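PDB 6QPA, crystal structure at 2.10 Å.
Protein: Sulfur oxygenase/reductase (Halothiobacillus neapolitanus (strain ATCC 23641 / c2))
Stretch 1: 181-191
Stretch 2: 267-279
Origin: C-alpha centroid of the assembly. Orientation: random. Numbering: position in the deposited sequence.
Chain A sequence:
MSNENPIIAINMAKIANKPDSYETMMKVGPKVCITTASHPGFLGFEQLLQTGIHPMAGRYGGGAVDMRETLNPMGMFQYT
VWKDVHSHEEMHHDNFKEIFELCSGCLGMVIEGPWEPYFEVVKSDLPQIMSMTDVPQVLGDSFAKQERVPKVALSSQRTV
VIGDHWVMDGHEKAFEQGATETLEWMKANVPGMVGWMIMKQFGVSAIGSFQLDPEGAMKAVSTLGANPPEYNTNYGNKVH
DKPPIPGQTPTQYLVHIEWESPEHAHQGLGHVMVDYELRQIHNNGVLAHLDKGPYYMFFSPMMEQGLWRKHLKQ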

ATOM      1  N   GLU A 181      44.192 -50.549 -13.755  1.00 30.07           N
ATOM      2  CA  GLU A 181      45.327 -49.900 -13.102  1.00 27.99           C
ATOM      3  C   GLU A 181      44.974 -48.488 -12.645  1.00 29.32           C
ATOM      4  O   GLU A 181      45.343 -48.078 -11.541  1.00 40.40           O
ATOM      5  CB  GLU A 181      46.549 -49.897 -14.036  1.00 28.15           C
ATOM      6  CG  GLU A 181      47.800 -49.387 -13.321  1.00 40.73           C
ATOM      7  CD  GLU A 181      49.073 -49.406 -14.174  1.00 51.20           C
ATOM      8  OE1 GLU A 181      49.034 -49.835 -15.356  1.00 53.99           O
ATOM      9  OE2 GLU A 181      50.119 -48.979 -13.634  1.00 50.04           O
ATOM     10  N   THR A 182      44.229 -47.742 -13.474  1.00 32.22           N
ATOM     11  CA  THR A 182      43.795 -46.395 -13.103  1.00 34.75           C
ATOM     12  C   THR A 182      42.979 -46.417 -11.816  1.00 38.82           C
ATOM     13  O   THR A 182      43.219 -45.627 -10.891  1.00 37.03           O
ATOM     14  CB  THR A 182      42.942 -45.785 -14.225  1.00 32.38           C
ATOM     15  OG1 THR A 182      43.676 -45.752 -15.447  1.00 30.54           O
ATOM     16  CG2 THR A 182      42.523 -44.331 -13.858  1.00 31.34           C
ATOM     17  N   LEU A 183      41.992 -47.318 -11.752  1.00 36.68           N
ATOM     18  CA  LEU A 183      41.043 -47.343 -10.642  1.00 34.22           C
ATOM     19  C   LEU A 183      41.697 -47.816  -9.350  1.00 37.03           C
ATOM     20  O   LEU A 183      41.384 -47.311  -8.264  1.00 28.71           O
ATOM     21  CB  LEU A 183      39.852 -48.232 -11.018  1.00 31.01           C
ATOM     22  CG  LEU A 183      38.968 -47.638 -12.113  1.00 26.08           C
ATOM     23  CD1 LEU A 183      38.059 -48.676 -12.758  1.00 25.99           C
ATOM     24  CD2 LEU A 183      38.148 -46.453 -11.516  1.00 25.84           C
ATOM     25  N   GLU A 184      42.611 -48.781  -9.451  1.00 33.54           N
ATOM     26  CA  GLU A 184      43.348 -49.230  -8.280  1.00 37.38           C
ATOM     27  C   GLU A 184      44.229 -48.121  -7.720  1.00 39.37           C
ATOM     28  O   GLU A 184      44.386 -48.002  -6.499  1.00 38.60           O
ATOM     29  CB  GLU A 184      44.188 -50.451  -8.646  1.00 33.57           C
ATOM     30  CG  GLU A 184      43.327 -51.677  -8.865  1.00 40.03           C
ATOM     31  CD  GLU A 184      44.124 -52.909  -9.263  1.00 44.94           C
ATOM     32  OE1 GLU A 184      45.264 -52.755  -9.745  1.00 46.16           O
ATOM     33  OE2 GLU A 184      43.605 -54.031  -9.086  1.00 48.50           O
ATOM     34  N   TRP A 185      44.851 -47.329  -8.601  1.00 35.75           N
ATOM     35  CA  TRP A 185      45.630 -46.188  -8.136  1.00 37.19           C
ATOM     36  C   TRP A 185      44.736 -45.210  -7.388  1.00 34.65           C
ATOM     37  O   TRP A 185      45.076 -44.748  -6.292  1.00 37.54           O
ATOM     38  CB  TRP A 185      46.312 -45.503  -9.321  1.00 36.38           C
ATOM     39  CG  TRP A 185      47.421 -44.496  -8.990  1.00 34.21           C
ATOM     40  CD1 TRP A 185      48.766 -44.723  -9.066  1.00 36.14           C
ATOM     41  CD2 TRP A 185      47.278 -43.118  -8.582  1.00 29.64           C
ATOM     42  NE1 TRP A 185      49.469 -43.586  -8.735  1.00 33.53           N
ATOM     43  CE2 TRP A 185      48.587 -42.586  -8.435  1.00 36.66           C
ATOM     44  CE3 TRP A 185      46.183 -42.285  -8.344  1.00 33.41           C
ATOM     45  CZ2 TRP A 185      48.832 -41.254  -8.041  1.00 34.29           C
ATOM     46  CZ3 TRP A 185      46.426 -40.937  -7.940  1.00 32.27           C
ATOM     47  CH2 TRP A 185      47.747 -40.446  -7.814  1.00 26.87           C
ATOM     48  N   MET A 186      43.568 -44.911  -7.961  1.00 33.96           N
ATOM     49  CA  MET A 186      42.659 -43.949  -7.346  1.00 33.42           C
ATOM     50  C   MET A 186      42.167 -44.429  -5.990  1.00 35.80           C
ATOM     51  O   MET A 186      42.142 -43.651  -5.030  1.00 33.01           O
ATOM     52  CB  MET A 186      41.484 -43.676  -8.280  1.00 33.88           C
ATOM     53  CG  MET A 186      41.903 -42.932  -9.539  1.00 37.29           C
ATOM     54  SD  MET A 186      40.612 -42.741 -10.790  1.00 40.11           S
ATOM     55  CE  MET A 186      39.452 -41.769  -9.910  1.00 37.32           C
ATOM     56  N   LYS A 187      41.801 -45.712  -5.877  1.00 36.72           N
ATOM     57  CA  LYS A 187      41.287 -46.187  -4.596  1.00 40.31           C
ATOM     58  C   LYS A 187      42.379 -46.171  -3.543  1.00 39.54           C
ATOM     59  O   LYS A 187      42.097 -45.960  -2.366  1.00 40.95           O
ATOM     60  CB  LYS A 187      40.673 -47.589  -4.723  1.00 39.25           C
ATOM     61  CG  LYS A 187      39.909 -48.061  -3.470  1.00 38.30           C
ATOM     62  CD  LYS A 187      38.719 -48.954  -3.833  1.00 38.94           C
ATOM     63  CE  LYS A 187      37.959 -49.493  -2.604  1.00 36.76           C
ATOM     64  NZ  LYS A 187      38.831 -50.279  -1.691  1.00 51.49           N
ATOM     65  N   ALA A 188      43.628 -46.366  -3.953  1.00 41.28           N
ATOM     66  CA  ALA A 188      44.739 -46.319  -3.019  1.00 38.00           C
ATOM     67  C   ALA A 188      45.144 -44.894  -2.646  1.00 37.45           C
ATOM     68  O   ALA A 188      45.682 -44.684  -1.560  1.00 39.18           O
ATOM     69  CB  ALA A 188      45.940 -47.059  -3.607  1.00 37.97           C
ATOM     70  N   ASN A 189      44.914 -43.906  -3.507  1.00 29.55           N
ATOM     71  CA  ASN A 189      45.575 -42.613  -3.347  1.00 29.56           C
ATOM     72  C   ASN A 189      44.669 -41.386  -3.319  1.00 34.47           C
ATOM     73  O   ASN A 189      45.174 -40.290  -3.061  1.00 29.97           O
ATOM     74  CB  ASN A 189      46.617 -42.412  -4.457  1.00 27.81           C
ATOM     75  CG  ASN A 189      47.794 -43.371  -4.320  1.00 36.03           C
ATOM     76  OD1 ASN A 189      48.450 -43.407  -3.288  1.00 40.07           O
ATOM     77  ND2 ASN A 189      48.034 -44.170  -5.345  1.00 35.48           N
ATOM     78  N   VAL A 190      43.392 -41.494  -3.639  1.00 29.26           N
ATOM     79  CA  VAL A 190      42.545 -40.318  -3.829  1.00 30.39           C
ATOM     80  C   VAL A 190      41.529 -40.267  -2.698  1.00 30.47           C
ATOM     81  O   VAL A 190      40.862 -41.280  -2.434  1.00 32.54           O
ATOM     82  CB  VAL A 190      41.848 -40.333  -5.203  1.00 32.23           C
ATOM     83  CG1 VAL A 190      40.998 -39.082  -5.382  1.00 33.36           C
ATOM     84  CG2 VAL A 190      42.893 -40.433  -6.295  1.00 29.52           C
ATOM     85  N   PRO A 191      41.393 -39.138  -1.994  1.00 32.64           N
ATOM     86  CA  PRO A 191      40.477 -39.100  -0.844  1.00 33.82           C
ATOM     87  C   PRO A 191      39.039 -39.322  -1.274  1.00 27.07           C
ATOM     88  O   PRO A 191      38.612 -38.862  -2.336  1.00 28.97           O
ATOM     89  CB  PRO A 191      40.682 -37.698  -0.242  1.00 34.57           C
ATOM     90  CG  PRO A 191      41.544 -36.944  -1.210  1.00 43.98           C
ATOM     91  CD  PRO A 191      42.236 -37.927  -2.095  1.00 34.53           C
ATOM     92  N   GLN A 267      36.673 -33.637  -7.668  1.00 27.98           N
ATOM     93  CA  GLN A 267      38.098 -33.500  -7.425  1.00 32.85           C
ATOM     94  C   GLN A 267      38.816 -34.825  -7.676  1.00 37.25           C
ATOM     95  O   GLN A 267      39.942 -34.850  -8.191  1.00 30.95           O
ATOM     96  CB  GLN A 267      38.307 -33.013  -5.986  1.00 33.85           C
ATOM     97  CG  GLN A 267      39.736 -32.647  -5.621  1.00 58.79           C
ATOM     98  CD  GLN A 267      39.824 -31.590  -4.509  1.00 63.62           C
ATOM     99  OE1 GLN A 267      40.856 -30.943  -4.345  1.00 58.04           O
ATOM    100  NE2 GLN A 267      38.745 -31.431  -3.739  1.00 63.18           N
ATOM    101  N   GLY A 268      38.167 -35.939  -7.343  1.00 31.03           N
ATOM    102  CA  GLY A 268      38.826 -37.222  -7.473  1.00 32.49           C
ATOM    103  C   GLY A 268      39.068 -37.598  -8.918  1.00 38.92           C
ATOM    104  O   GLY A 268      40.196 -37.916  -9.305  1.00 41.06           O
ATOM    105  N   LEU A 269      38.023 -37.508  -9.748  1.00 36.48           N
ATOM    106  CA  LEU A 269      38.189 -37.826 -11.166  1.00 36.53           C
ATOM    107  C   LEU A 269      39.227 -36.925 -11.821  1.00 32.30           C
ATOM    108  O   LEU A 269      39.962 -37.376 -12.703  1.00 33.18           O
ATOM    109  CB  LEU A 269      36.842 -37.705 -11.895  1.00 26.71           C
ATOM    110  CG  LEU A 269      35.797 -38.808 -11.664  1.00 38.43           C
ATOM    111  CD1 LEU A 269      34.432 -38.404 -12.195  1.00 41.93           C
ATOM    112  CD2 LEU A 269      36.217 -40.071 -12.374  1.00 38.66           C
ATOM    113  N   GLY A 270      39.344 -35.673 -11.361  1.00 32.67           N
ATOM    114  CA  GLY A 270      40.303 -34.738 -11.928  1.00 29.47           C
ATOM    115  C   GLY A 270      41.759 -35.148 -11.757  1.00 33.27           C
ATOM    116  O   GLY A 270      42.625 -34.622 -12.463  1.00 30.49           O
ATOM    117  N   HIS A 271      42.048 -36.084 -10.843  1.00 33.12           N
ATOM    118  CA  HIS A 271      43.423 -36.525 -10.644  1.00 30.46           C
ATOM    119  C   HIS A 271      44.005 -37.177 -11.895  1.00 33.11           C
ATOM    120  O   HIS A 271      45.228 -37.173 -12.056  1.00 37.20           O
ATOM    121  CB  HIS A 271      43.524 -37.520  -9.474  1.00 28.55           C
ATOM    122  CG  HIS A 271      43.641 -36.886  -8.118  1.00 32.18           C
ATOM    123  ND1 HIS A 271      42.666 -36.073  -7.577  1.00 38.13           N
ATOM    124  CD2 HIS A 271      44.615 -36.973  -7.179  1.00 38.44           C
ATOM    125  CE1 HIS A 271      43.043 -35.670  -6.374  1.00 38.74           C
ATOM    126  NE2 HIS A 271      44.225 -36.202  -6.108  1.00 40.04           N
ATOM    127  N   VAL A 272      43.178 -37.728 -12.795  1.00 35.36           N
ATOM    128  CA  VAL A 272      43.756 -38.283 -14.022  1.00 36.18           C
ATOM    129  C   VAL A 272      44.339 -37.195 -14.895  1.00 38.38           C
ATOM    130  O   VAL A 272      45.045 -37.496 -15.853  1.00 38.22           O
ATOM    131  CB  VAL A 272      42.780 -39.118 -14.878  1.00 30.15           C
ATOM    132  CG1 VAL A 272      42.201 -40.263 -14.069  1.00 34.95           C
ATOM    133  CG2 VAL A 272      41.665 -38.250 -15.510  1.00 25.24           C
ATOM    134  N   MET A 273      44.092 -35.935 -14.565  1.00 38.66           N
ATOM    135  CA  MET A 273      44.706 -34.849 -15.294  1.00 40.45           C
ATOM    136  C   MET A 273      45.726 -34.074 -14.483  1.00 45.32           C
ATOM    137  O   MET A 273      46.651 -33.531 -15.083  1.00 37.58           O
ATOM    138  CB  MET A 273      43.644 -33.893 -15.843  1.00 44.84           C
ATOM    139  CG  MET A 273      42.801 -34.532 -16.944  1.00 58.22           C
ATOM    140  SD  MET A 273      41.625 -33.394 -17.696  1.00 71.02           S
ATOM    141  CE  MET A 273      40.524 -33.045 -16.324  1.00 65.44           C
ATOM    142  N   VAL A 274      45.604 -34.018 -13.149  1.00 42.26           N
ATOM    143  CA  VAL A 274      46.479 -33.161 -12.340  1.00 38.06           C
ATOM    144  C   VAL A 274      47.469 -33.939 -11.475  1.00 39.83           C
ATOM    145  O   VAL A 274      48.217 -33.312 -10.709  1.00 43.75           O
ATOM    146  CB  VAL A 274      45.677 -32.163 -11.477  1.00 39.13           C
ATOM    147  CG1 VAL A 274      44.896 -31.192 -12.368  1.00 33.21           C
ATOM    148  CG2 VAL A 274      44.725 -32.895 -10.531  1.00 29.18           C
ATOM    149  N   ASP A 275      47.519 -35.263 -11.575  1.00 29.48           N
ATOM    150  CA  ASP A 275      48.611 -36.043 -10.990  1.00 38.04           C
ATOM    151  C   ASP A 275      49.412 -36.653 -12.135  1.00 35.46           C
ATOM    152  O   ASP A 275      48.843 -37.330 -12.994  1.00 34.86           O
ATOM    153  CB  ASP A 275      48.104 -37.131 -10.043  1.00 33.83           C
ATOM    154  CG  ASP A 275      49.239 -37.959  -9.437  1.00 42.16           C
ATOM    155  OD1 ASP A 275      49.833 -38.822 -10.136  1.00 38.73           O
ATOM    156  OD2 ASP A 275      49.545 -37.740  -8.248  1.00 45.24           O
ATOM    157  N   TYR A 276      50.713 -36.364 -12.176  1.00 38.65           N
ATOM    158  CA  TYR A 276      51.525 -36.783 -13.315  1.00 41.68           C
ATOM    159  C   TYR A 276      51.495 -38.302 -13.495  1.00 41.07           C
ATOM    160  O   TYR A 276      51.338 -38.815 -14.610  1.00 45.14           O
ATOM    161  CB  TYR A 276      52.970 -36.287 -13.143  1.00 36.16           C
ATOM    162  CG  TYR A 276      53.859 -36.778 -14.263  1.00 39.25           C
ATOM    163  CD1 TYR A 276      53.935 -36.073 -15.465  1.00 41.86           C
ATOM    164  CD2 TYR A 276      54.592 -37.953 -14.138  1.00 35.00           C
ATOM    165  CE1 TYR A 276      54.715 -36.520 -16.512  1.00 47.05           C
ATOM    166  CE2 TYR A 276      55.385 -38.419 -15.197  1.00 38.71           C
ATOM    167  CZ  TYR A 276      55.430 -37.697 -16.379  1.00 46.54           C
ATOM    168  OH  TYR A 276      56.203 -38.119 -17.430  1.00 58.25           O
ATOM    169  N   GLU A 277      51.662 -39.037 -12.403  1.00 38.44           N
ATOM    170  CA  GLU A 277      51.772 -40.486 -12.498  1.00 40.88           C
ATOM    171  C   GLU A 277      50.453 -41.113 -12.954  1.00 38.16           C
ATOM    172  O   GLU A 277      50.435 -41.939 -13.871  1.00 34.63           O
ATOM    173  CB  GLU A 277      52.228 -41.037 -11.149  1.00 43.04           C
ATOM    174  CG  GLU A 277      52.364 -42.540 -11.059  1.00 51.13           C
ATOM    175  CD  GLU A 277      52.860 -42.969  -9.684  1.00 55.87           C
ATOM    176  OE1 GLU A 277      52.042 -43.082  -8.739  1.00 51.30           O
ATOM    177  OE2 GLU A 277      54.083 -43.162  -9.541  1.00 56.31           O
ATOM    178  N   LEU A 278      49.335 -40.725 -12.329  1.00 28.71           N
ATOM    179  CA  LEU A 278      48.040 -41.253 -12.749  1.00 31.06           C
ATOM    180  C   LEU A 278      47.713 -40.841 -14.174  1.00 33.13           C
ATOM    181  O   LEU A 278      47.092 -41.604 -14.927  1.00 31.81           O
ATOM    182  CB  LEU A 278      46.944 -40.784 -11.802  1.00 30.63           C
ATOM    183  CG  LEU A 278      45.557 -41.346 -12.148  1.00 33.35           C
ATOM    184  CD1 LEU A 278      45.550 -42.869 -12.080  1.00 31.77           C
ATOM    185  CD2 LEU A 278      44.488 -40.761 -11.213  1.00 36.01           C
ATOM    186  N   ARG A 279      48.117 -39.627 -14.554  1.00 31.83           N
ATOM    187  CA  ARG A 279      47.891 -39.151 -15.912  1.00 34.96           C
ATOM    188  C   ARG A 279      48.535 -40.067 -16.959  1.00 37.66           C
ATOM    189  O   ARG A 279      47.910 -40.371 -17.979  1.00 33.75           O
ATOM    190  CB  ARG A 279      48.404 -37.723 -16.023  1.00 33.50           C
ATOM    191  CG  ARG A 279      48.337 -37.085 -17.385  1.00 32.33           C
ATOM    192  CD  ARG A 279      48.475 -35.608 -17.176  1.00 38.78           C
ATOM    193  NE  ARG A 279      48.913 -34.867 -18.343  1.00 39.94           N
ATOM    194  CZ  ARG A 279      48.772 -33.551 -18.468  1.00 39.06           C
ATOM    195  NH1 ARG A 279      48.174 -32.856 -17.508  1.00 31.06           N
ATOM    196  NH2 ARG A 279      49.218 -32.931 -19.548  1.00 39.96           N
TER

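The contact, which buries 511 Å² summed over both sides, centres on Trp-185 and Leu-278, whose CA-to-CB bonds each point toward the other stretch. Leu-278 CB lies 3.8 Å from the centroid of the Trp-185 six-membered ring and only 8° off its normal, a CH-pi contact over the face; Leu-278 CD2 packs 3.7 Å from Trp-185 CE3. The same methyl, Leu-278 CD2, reaches Met-186 CG at 3.8 Å, while Leu-278 CD1 sits 3.8 Å from Thr-182 CG2. Thr-182 thus offers a methyl here, its OG1 being hydrogen-bonded elsewhere in the structure.

Met-186 starts sideways, but its flexible chain (m, t, p) carries CE to 4.0 Å from Gly-268 O. Beyond it, Val-190 CG1 approaches Gly-268 CA at 3.5 Å; an ideal CB on this glycine would lie just 3.4 Å from Val-190 CG1, so the bare backbone suits the tight fit. Val-190 also covers one face of the His-271 ring, with CG1 4.2 Å from its centroid. His-271 ND1 donates to Gln-267 O (3.0 Å).

At the polar edge, Trp-185 NE1 donates to Glu-277 OE1 (2.6 Å, 169°), pairing the indole N-H with the carboxylate at the end of an extended (t,t) Glu-277 side chain. Asp-275 OD2 lies near the indole plane, 3.3 Å from Trp-185 CH2, while Asp-275 OD1 caps the following helix by accepting from Leu-278 N (2.9 Å).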